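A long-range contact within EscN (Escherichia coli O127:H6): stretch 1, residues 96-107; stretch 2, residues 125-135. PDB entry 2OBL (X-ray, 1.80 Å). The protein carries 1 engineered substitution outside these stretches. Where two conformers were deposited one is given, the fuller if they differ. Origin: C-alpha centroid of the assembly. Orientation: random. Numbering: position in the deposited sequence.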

# COMPACT_ATOMS: atom_id res chain seq x y z
N SER A 96 -8.47 -6.74 6.07
CA SER A 96 -9.50 -6.61 7.10
C SER A 96 -9.95 -5.16 7.26
O SER A 96 -9.71 -4.53 8.28
CB SER A 96 -9.02 -7.18 8.43
OG SER A 96 -8.97 -8.60 8.37
N ALA A 97 -10.62 -4.65 6.23
CA ALA A 97 -11.10 -3.28 6.23
C ALA A 97 -12.60 -3.29 6.01
O ALA A 97 -13.10 -4.11 5.23
CB ALA A 97 -10.42 -2.47 5.14
N ASP A 98 -13.31 -2.40 6.69
CA ASP A 98 -14.77 -2.28 6.55
C ASP A 98 -15.09 -1.56 5.25
O ASP A 98 -16.09 -1.85 4.58
CB ASP A 98 -15.33 -1.45 7.71
CG ASP A 98 -15.16 -2.12 9.05
OD1 ASP A 98 -15.14 -3.37 9.11
OD2 ASP A 98 -15.04 -1.40 10.06
N ILE A 99 -14.23 -0.60 4.91
CA ILE A 99 -14.42 0.28 3.76
C ILE A 99 -13.06 0.53 3.12
O ILE A 99 -12.08 0.78 3.82
CB ILE A 99 -14.95 1.65 4.22
CG1 ILE A 99 -16.28 1.50 4.97
CG2 ILE A 99 -15.08 2.60 3.03
CD1 ILE A 99 -17.46 1.27 4.08
N ILE A 100 -13.01 0.48 1.79
CA ILE A 100 -11.79 0.80 1.06
C ILE A 100 -12.04 2.05 0.23
O ILE A 100 -13.01 2.12 -0.53
CB ILE A 100 -11.35 -0.35 0.12
CG1 ILE A 100 -11.15 -1.65 0.91
CG2 ILE A 100 -10.05 0.02 -0.58
CD1 ILE A 100 -11.07 -2.87 0.02
N VAL A 101 -11.17 3.04 0.39
CA VAL A 101 -11.21 4.20 -0.46
C VAL A 101 -9.97 4.17 -1.33
O VAL A 101 -8.85 4.24 -0.82
CB VAL A 101 -11.28 5.50 0.36
CG1 VAL A 101 -11.28 6.71 -0.56
CG2 VAL A 101 -12.51 5.49 1.27
N LEU A 102 -10.19 4.05 -2.63
CA LEU A 102 -9.11 3.96 -3.61
C LEU A 102 -8.98 5.28 -4.35
O LEU A 102 -9.98 5.91 -4.71
CB LEU A 102 -9.42 2.85 -4.61
CG LEU A 102 -8.97 1.44 -4.24
CD1 LEU A 102 -9.77 0.40 -5.00
CD2 LEU A 102 -7.49 1.27 -4.56
N ALA A 103 -7.74 5.72 -4.52
CA ALA A 103 -7.45 6.84 -5.37
C ALA A 103 -6.56 6.31 -6.47
O ALA A 103 -5.40 5.90 -6.22
CB ALA A 103 -6.76 7.95 -4.60
N LEU A 104 -7.11 6.27 -7.68
CA LEU A 104 -6.36 5.81 -8.85
C LEU A 104 -6.03 7.02 -9.72
O LEU A 104 -6.89 7.55 -10.43
CB LEU A 104 -7.18 4.79 -9.63
CG LEU A 104 -7.70 3.58 -8.84
CD1 LEU A 104 -8.49 2.66 -9.74
CD2 LEU A 104 -6.54 2.85 -8.20
N ILE A 105 -4.78 7.45 -9.63
CA ILE A 105 -4.37 8.73 -10.17
C ILE A 105 -3.33 8.62 -11.30
O ILE A 105 -2.26 8.02 -11.13
CB ILE A 105 -3.77 9.64 -9.04
CG1 ILE A 105 -4.78 9.78 -7.87
CG2 ILE A 105 -3.29 10.98 -9.62
CD1 ILE A 105 -4.25 10.60 -6.69
N GLY A 106 -3.65 9.21 -12.44
CA GLY A 106 -2.64 9.51 -13.46
C GLY A 106 -2.33 8.44 -14.49
O GLY A 106 -1.44 8.62 -15.32
N GLU A 107 -3.03 7.31 -14.42
CA GLU A 107 -2.82 6.25 -15.43
C GLU A 107 -3.85 6.37 -16.55
O GLU A 107 -4.79 7.15 -16.46
CB GLU A 107 -2.87 4.84 -14.80
CG GLU A 107 -1.99 4.64 -13.56
CD GLU A 107 -0.52 4.50 -13.86
OE1 GLU A 107 -0.15 4.16 -15.01
OE2 GLU A 107 0.29 4.74 -12.92
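Stretch 2 125-135: SKCVLVVTTSD

Stretch 2 lies beside stretch 1 as a neighbouring parallel strand. Its extended part, Cys127 to Thr132, pairs with the strand Ile99 to Ile105. The two axes run in the same direction, 10° apart, and approach to 4.7 Å. Together the stretches bury 837 Å².

Ser125 makes no contact with stretch 1. Lys126 begins the pairing, just before the strand, with phi/psi of -110/14. Its side chain is extended beyond a p chi1, with chi2 to chi4 all t. This carries NZ to the carbonyl of Ala97, where Lys126 NZ donates a hydrogen bond to Ala97 O at 2.9 Å. Along the way Lys126 CE passes 3.9 Å from Ile100 CD1. The backbone ladder opens here too, with Ile100 N bonded to Lys126 O at 2.9 Å.

Cys127 sits level with Ile100, CA to CA 4.6 Å. Its SG lies 3.9 Å from Ile100 CB and 4.4 Å from Leu102 CD1, so the sulfur bridges two side chains on the same face. Cys127 CA also makes a CA-H...O contact with Ile100 O at 3.1 Å.

Val128 is paired with Val101, and their side chains share the other face, Val128 CB to Val101 CG2 4.4 Å. Its backbone bonds the residues flanking Val101: Val128 N to Ile100 O is 2.8 Å, and Leu102 N to Val128 O is 2.9 Å. This is the usual parallel pattern, in which one residue reaches two partners spaced two apart.

Leu129 returns to the face of Cys127. It pairs with Leu102, and Leu129 CD2 packs against Leu102 CD1 at 3.6 Å.

Val130 repeats the pattern of Val128. Val130 N bonds Leu102 O and Leu104 N bonds Val130 O, both at 2.8 Å. Its partner on the shared face is Ala103, with a CA to CA distance of 4.7 Å.

Val131 sits against Leu104, Val131 CG2 to Leu104 CD1 4.1 Å. Cys127, Leu129 and Val131 thus meet Ile100, Leu102 and Leu104 on one face.

Thr132 closes the strand opposite Ile105. Thr132 N bonds Leu104 O at 3.0 Å, and Gly106 N bonds Thr132 O at 2.8 Å. Thr132 OG1 lies 3.9 Å from Ile105 CG2 and is buried without a polar partner.

Beyond the strand, the side chain of Thr133 points away overall, but its CA and CB each lie 3.2 Å from Glu107 O. Ser134 N bonds the same carbonyl, Glu107 O, at 2.9 Å. Ser134 CB rests 3.4 Å from Gly106 O. Asp135 makes no contact with stretch 1.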

# COMPACT_ATOMS: atom_id res chain seq x y z
N SER A 125 -18.42 -3.42 -3.50
CA SER A 125 -19.53 -2.96 -2.68
C SER A 125 -19.10 -2.21 -1.43
O SER A 125 -19.91 -1.48 -0.85
CB SER A 125 -20.42 -4.14 -2.29
OG SER A 125 -21.26 -4.47 -3.38
N LYS A 126 -17.86 -2.41 -1.00
CA LYS A 126 -17.32 -1.64 0.13
C LYS A 126 -16.25 -0.63 -0.28
O LYS A 126 -15.55 -0.08 0.59
CB LYS A 126 -16.79 -2.56 1.23
CG LYS A 126 -15.59 -3.38 0.84
CD LYS A 126 -15.14 -4.20 2.04
CE LYS A 126 -13.89 -5.01 1.74
NZ LYS A 126 -13.54 -5.82 2.94
N CYS A 127 -16.14 -0.38 -1.58
CA CYS A 127 -15.15 0.54 -2.12
C CYS A 127 -15.75 1.87 -2.56
O CYS A 127 -16.86 1.93 -3.09
CB CYS A 127 -14.47 -0.07 -3.36
SG CYS A 127 -13.30 -1.41 -3.04
N VAL A 128 -15.00 2.94 -2.33
CA VAL A 128 -15.22 4.19 -3.05
C VAL A 128 -14.04 4.36 -4.01
O VAL A 128 -12.88 4.29 -3.60
CB VAL A 128 -15.31 5.40 -2.10
CG1 VAL A 128 -15.66 6.65 -2.90
CG2 VAL A 128 -16.36 5.16 -1.02
N LEU A 129 -14.34 4.54 -5.29
CA LEU A 129 -13.31 4.54 -6.32
C LEU A 129 -13.11 5.95 -6.86
O LEU A 129 -13.88 6.41 -7.71
CB LEU A 129 -13.72 3.61 -7.46
CG LEU A 129 -14.07 2.18 -7.02
CD1 LEU A 129 -14.76 1.43 -8.15
CD2 LEU A 129 -12.83 1.45 -6.59
N VAL A 130 -12.09 6.65 -6.36
CA VAL A 130 -11.76 7.98 -6.85
C VAL A 130 -10.78 7.81 -8.01
O VAL A 130 -9.66 7.35 -7.84
CB VAL A 130 -11.12 8.85 -5.76
CG1 VAL A 130 -10.76 10.24 -6.34
CG2 VAL A 130 -12.06 8.97 -4.55
N VAL A 131 -11.25 8.13 -9.22
CA VAL A 131 -10.44 7.86 -10.40
C VAL A 131 -10.21 9.12 -11.21
O VAL A 131 -11.16 9.81 -11.60
CB VAL A 131 -11.13 6.81 -11.30
CG1 VAL A 131 -10.32 6.60 -12.60
CG2 VAL A 131 -11.36 5.52 -10.53
N THR A 132 -8.94 9.42 -11.46
CA THR A 132 -8.57 10.54 -12.33
C THR A 132 -7.46 10.11 -13.27
O THR A 132 -6.30 10.00 -12.86
CB THR A 132 -8.13 11.79 -11.53
OG1 THR A 132 -7.07 11.46 -10.63
CG2 THR A 132 -9.30 12.34 -10.74
N THR A 133 -7.82 9.88 -14.53
CA THR A 133 -6.86 9.39 -15.50
C THR A 133 -5.92 10.47 -16.01
O THR A 133 -6.10 11.66 -15.71
CB THR A 133 -7.57 8.71 -16.67
OG1 THR A 133 -8.50 9.64 -17.22
CG2 THR A 133 -8.33 7.49 -16.17
N SER A 134 -4.93 10.05 -16.79
CA SER A 134 -3.87 10.94 -17.24
C SER A 134 -4.38 12.12 -18.06
O SER A 134 -3.76 13.18 -18.09
CB SER A 134 -2.82 10.16 -18.05
OG SER A 134 -3.42 9.51 -19.15
N ASP A 135 -5.52 11.94 -18.72
CA ASP A 135 -6.06 12.98 -19.61
C ASP A 135 -6.70 14.13 -18.84
O ASP A 135 -6.91 15.22 -19.40
CB ASP A 135 -7.09 12.39 -20.58
CG ASP A 135 -8.11 11.51 -19.87
OD1 ASP A 135 -7.70 10.46 -19.32
OD2 ASP A 135 -9.31 11.84 -19.88